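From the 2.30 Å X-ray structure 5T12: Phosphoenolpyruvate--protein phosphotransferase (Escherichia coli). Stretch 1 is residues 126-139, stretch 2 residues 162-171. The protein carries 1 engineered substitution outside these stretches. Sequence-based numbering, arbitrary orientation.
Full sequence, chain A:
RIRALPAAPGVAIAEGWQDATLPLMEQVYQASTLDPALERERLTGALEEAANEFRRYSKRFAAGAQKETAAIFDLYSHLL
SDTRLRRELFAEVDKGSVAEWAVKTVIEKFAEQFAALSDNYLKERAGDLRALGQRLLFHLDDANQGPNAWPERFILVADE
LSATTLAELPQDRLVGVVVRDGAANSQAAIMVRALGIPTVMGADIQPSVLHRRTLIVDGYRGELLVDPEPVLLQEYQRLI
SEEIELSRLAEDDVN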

# COMPACT_ATOMS: atom_id res chain seq x y z
N ALA A 126 -1.56 -3.11 -15.90
CA ALA A 126 -1.11 -1.73 -15.94
C ALA A 126 -1.18 -1.08 -14.56
O ALA A 126 -0.37 -0.20 -14.25
CB ALA A 126 -1.95 -0.93 -16.94
N GLY A 127 -2.13 -1.50 -13.73
CA GLY A 127 -2.20 -0.98 -12.37
C GLY A 127 -1.06 -1.44 -11.50
O GLY A 127 -0.63 -0.70 -10.60
N ASP A 128 -0.55 -2.65 -11.73
CA ASP A 128 0.60 -3.13 -10.97
C ASP A 128 1.82 -2.25 -11.20
O ASP A 128 2.59 -1.99 -10.27
CB ASP A 128 0.92 -4.58 -11.36
CG ASP A 128 -0.20 -5.53 -11.02
OD1 ASP A 128 -1.36 -5.07 -10.92
OD2 ASP A 128 0.07 -6.74 -10.85
N LEU A 129 2.01 -1.78 -12.44
CA LEU A 129 3.16 -0.93 -12.74
C LEU A 129 3.09 0.38 -11.97
O LEU A 129 4.11 0.88 -11.48
CB LEU A 129 3.24 -0.67 -14.24
CG LEU A 129 4.02 -1.68 -15.08
CD1 LEU A 129 5.46 -1.77 -14.60
CD2 LEU A 129 3.37 -3.06 -15.08
N ARG A 130 1.89 0.96 -11.85
CA ARG A 130 1.74 2.17 -11.05
C ARG A 130 2.02 1.90 -9.58
O ARG A 130 2.59 2.75 -8.88
CB ARG A 130 0.34 2.76 -11.24
CG ARG A 130 0.01 3.10 -12.68
CD ARG A 130 -1.24 3.96 -12.78
NE ARG A 130 -1.60 4.23 -14.16
CZ ARG A 130 -1.05 5.20 -14.90
NH1 ARG A 130 -0.12 5.98 -14.38
NH2 ARG A 130 -1.44 5.38 -16.16
N ALA A 131 1.63 0.72 -9.10
CA ALA A 131 1.93 0.35 -7.72
C ALA A 131 3.43 0.23 -7.49
O ALA A 131 3.95 0.69 -6.46
CB ALA A 131 1.23 -0.97 -7.36
N LEU A 132 4.15 -0.38 -8.44
CA LEU A 132 5.61 -0.44 -8.33
C LEU A 132 6.22 0.95 -8.35
O LEU A 132 7.19 1.21 -7.63
CB LEU A 132 6.18 -1.30 -9.46
CG LEU A 132 6.44 -2.78 -9.17
CD1 LEU A 132 5.16 -3.51 -8.81
CD2 LEU A 132 7.13 -3.45 -10.34
N GLY A 133 5.67 1.85 -9.17
CA GLY A 133 6.13 3.23 -9.14
C GLY A 133 5.84 3.91 -7.82
O GLY A 133 6.66 4.66 -7.30
N GLN A 134 4.64 3.66 -7.27
CA GLN A 134 4.32 4.18 -5.94
C GLN A 134 5.31 3.68 -4.90
O GLN A 134 5.73 4.44 -4.02
CB GLN A 134 2.89 3.77 -5.56
CG GLN A 134 1.80 4.52 -6.29
CD GLN A 134 1.36 5.76 -5.54
OE1 GLN A 134 1.71 6.89 -5.91
NE2 GLN A 134 0.57 5.57 -4.49
N ARG A 135 5.70 2.41 -4.99
CA ARG A 135 6.66 1.86 -4.03
C ARG A 135 8.05 2.45 -4.24
O ARG A 135 8.79 2.67 -3.27
CB ARG A 135 6.69 0.34 -4.14
CG ARG A 135 7.25 -0.36 -2.91
CD ARG A 135 6.39 -0.06 -1.69
NE ARG A 135 6.99 -0.57 -0.46
CZ ARG A 135 6.52 -0.31 0.76
NH1 ARG A 135 5.44 0.45 0.91
NH2 ARG A 135 7.12 -0.81 1.82
N LEU A 136 8.42 2.71 -5.49
CA LEU A 136 9.69 3.37 -5.77
C LEU A 136 9.75 4.75 -5.13
O LEU A 136 10.75 5.12 -4.51
CB LEU A 136 9.91 3.46 -7.29
CG LEU A 136 10.94 2.51 -7.90
CD1 LEU A 136 10.78 1.11 -7.34
CD2 LEU A 136 10.81 2.49 -9.42
N LEU A 137 8.67 5.52 -5.27
CA LEU A 137 8.60 6.83 -4.62
C LEU A 137 8.59 6.70 -3.10
O LEU A 137 9.06 7.60 -2.40
CB LEU A 137 7.36 7.58 -5.10
CG LEU A 137 7.27 7.90 -6.59
CD1 LEU A 137 5.95 8.58 -6.91
CD2 LEU A 137 8.44 8.77 -7.01
N PHE A 138 8.07 5.59 -2.58
CA PHE A 138 8.04 5.39 -1.14
C PHE A 138 9.44 5.34 -0.55
O PHE A 138 9.70 5.90 0.52
CB PHE A 138 7.27 4.10 -0.81
CG PHE A 138 7.19 3.80 0.66
CD1 PHE A 138 6.25 4.44 1.46
CD2 PHE A 138 8.04 2.88 1.24
CE1 PHE A 138 6.17 4.17 2.81
CE2 PHE A 138 7.96 2.60 2.60
CZ PHE A 138 7.02 3.25 3.38
N HIS A 139 10.37 4.67 -1.24
CA HIS A 139 11.73 4.55 -0.74
C HIS A 139 12.58 5.78 -1.02
O HIS A 139 13.64 5.93 -0.41
CB HIS A 139 12.40 3.31 -1.34
CG HIS A 139 11.75 2.02 -0.95
ND1 HIS A 139 11.01 1.26 -1.83
CD2 HIS A 139 11.72 1.36 0.23
CE1 HIS A 139 10.56 0.19 -1.21
NE2 HIS A 139 10.97 0.22 0.04
N SER A 162 -6.85 -0.25 -3.13
CA SER A 162 -6.18 -0.76 -4.31
C SER A 162 -4.71 -0.96 -3.99
O SER A 162 -4.22 -0.57 -2.93
CB SER A 162 -6.35 0.18 -5.51
OG SER A 162 -5.79 1.46 -5.25
N ALA A 163 -3.99 -1.57 -4.94
CA ALA A 163 -2.57 -1.85 -4.73
C ALA A 163 -1.76 -0.57 -4.62
O ALA A 163 -0.75 -0.53 -3.91
CB ALA A 163 -2.04 -2.72 -5.87
N THR A 164 -2.17 0.49 -5.32
CA THR A 164 -1.43 1.75 -5.26
C THR A 164 -1.54 2.40 -3.89
O THR A 164 -0.61 3.09 -3.46
CB THR A 164 -1.93 2.71 -6.34
OG1 THR A 164 -3.32 2.97 -6.14
CG2 THR A 164 -1.74 2.10 -7.72
N THR A 165 -2.66 2.20 -3.20
CA THR A 165 -2.81 2.77 -1.86
C THR A 165 -1.90 2.08 -0.86
O THR A 165 -1.22 2.74 -0.06
CB THR A 165 -4.27 2.68 -1.41
OG1 THR A 165 -5.12 3.33 -2.37
CG2 THR A 165 -4.45 3.34 -0.05
N LEU A 166 -1.87 0.74 -0.88
CA LEU A 166 -1.03 0.01 0.05
C LEU A 166 0.45 0.24 -0.22
O LEU A 166 1.27 0.09 0.69
CB LEU A 166 -1.36 -1.49 -0.02
CG LEU A 166 -2.77 -1.91 0.39
CD1 LEU A 166 -3.07 -3.33 -0.04
CD2 LEU A 166 -2.96 -1.76 1.90
N ALA A 167 0.80 0.61 -1.45
CA ALA A 167 2.20 0.78 -1.82
C ALA A 167 2.83 2.03 -1.23
O ALA A 167 4.06 2.14 -1.22
CB ALA A 167 2.34 0.80 -3.34
N GLU A 168 2.03 2.98 -0.74
CA GLU A 168 2.55 4.18 -0.09
C GLU A 168 2.32 4.15 1.42
O GLU A 168 2.15 5.20 2.05
CB GLU A 168 1.93 5.44 -0.70
CG GLU A 168 0.42 5.39 -0.91
CD GLU A 168 -0.12 6.67 -1.51
OE1 GLU A 168 0.18 7.76 -0.98
OE2 GLU A 168 -0.84 6.60 -2.53
N LEU A 169 2.32 2.96 2.02
CA LEU A 169 2.13 2.79 3.45
C LEU A 169 3.26 1.96 4.04
O LEU A 169 3.72 1.00 3.41
CB LEU A 169 0.79 2.12 3.75
CG LEU A 169 -0.48 2.86 3.33
CD1 LEU A 169 -1.71 2.04 3.65
CD2 LEU A 169 -0.55 4.23 4.00
N PRO A 170 3.74 2.31 5.23
CA PRO A 170 4.73 1.46 5.91
C PRO A 170 4.05 0.27 6.57
O PRO A 170 3.02 0.41 7.24
CB PRO A 170 5.34 2.41 6.96
CG PRO A 170 4.24 3.38 7.25
CD PRO A 170 3.47 3.56 5.97
N GLN A 171 4.63 -0.92 6.38
CA GLN A 171 4.02 -2.13 6.92
C GLN A 171 4.09 -2.16 8.45
O GLN A 171 3.13 -2.57 9.10
CB GLN A 171 4.70 -3.37 6.35
CG GLN A 171 4.30 -4.66 7.06
CD GLN A 171 4.99 -5.89 6.50
OE1 GLN A 171 6.12 -6.21 6.87
NE2 GLN A 171 4.30 -6.59 5.61
O HOH W 1 7.53 -0.38 4.87

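A helix that packs against a short, irregular partner often combines two devices: small residues where the backbones run close, and long polar side chains that reach for carbonyl oxygens the partner leaves available. The contact between residues 126-139 of this phosphotransferase, all helical, and residues 162-171, a brief helix passing into a turn and loop, illustrates both, burying 508 Å² in total.

Close packing comes first. The backbones approach most nearly at Ala 131 and Thr 164, whose CA atoms lie 4.4 Å apart, and small side chains make this possible. Ala 131 CB meets Ala 163 CB at 4.0 Å, while Ala 167 CB rests 3.5 Å from Ala 131 O and 3.7 Å from Gln 134 CB. Thr 164 acts as a knob, seated among Gly 127, Arg 130, Ala 131 and Gln 134. Its methyl group does much of the filling: Thr 164 CG2 lies 3.9 Å from Ala 131 N, 4.1 Å from Arg 130 CB and 4.2 Å from Gly 127 O. The hydroxyl is engaged within its own stretch, where Thr 164 OG1 and Ser 162 OG share a hydrogen bond of 3.0 Å; Ser 162 occupies the N-cap position. A beta-branched residue with one polar and one apolar arm thus serves two surroundings.

Hydrogen bonding supplies the second device, and all four bonds across the contact are donated by neighbouring residues of the long helix. Gln 134 points toward the partner, and its amide nitrogen serves two acceptors: NE2 lies 2.9 Å from Thr 164 O and 2.6 Å from Glu 168 OE2. The first bond is nearly straight at 164°, the second more bent at 136°. An amide suits this buried position because it can donate both hydrogens without bringing a charge, and its OE1 is satisfied elsewhere in the structure. Arg 135 leaves its helix sideways, but its end comes nearer the partner. There Arg 135 NH1 donates to Ala 167 O at 3.0 Å and to Leu 169 O at 3.1 Å, both oxygens lying at the guanidinium edge, where its hydrogens point. The type I turn from Leu 166 to Leu 169 spans this pair of carbonyls. A water accepts from Arg 135 NH2 at 3.1 Å and, weakly, from Gln 171 N at 3.3 Å, extending the link.

Finally, Phe 138 covers the loop with apolar surface: CD1 lies 3.9 Å from Glu 168 C, and CZ packs 4.0 Å from Pro 170 CB.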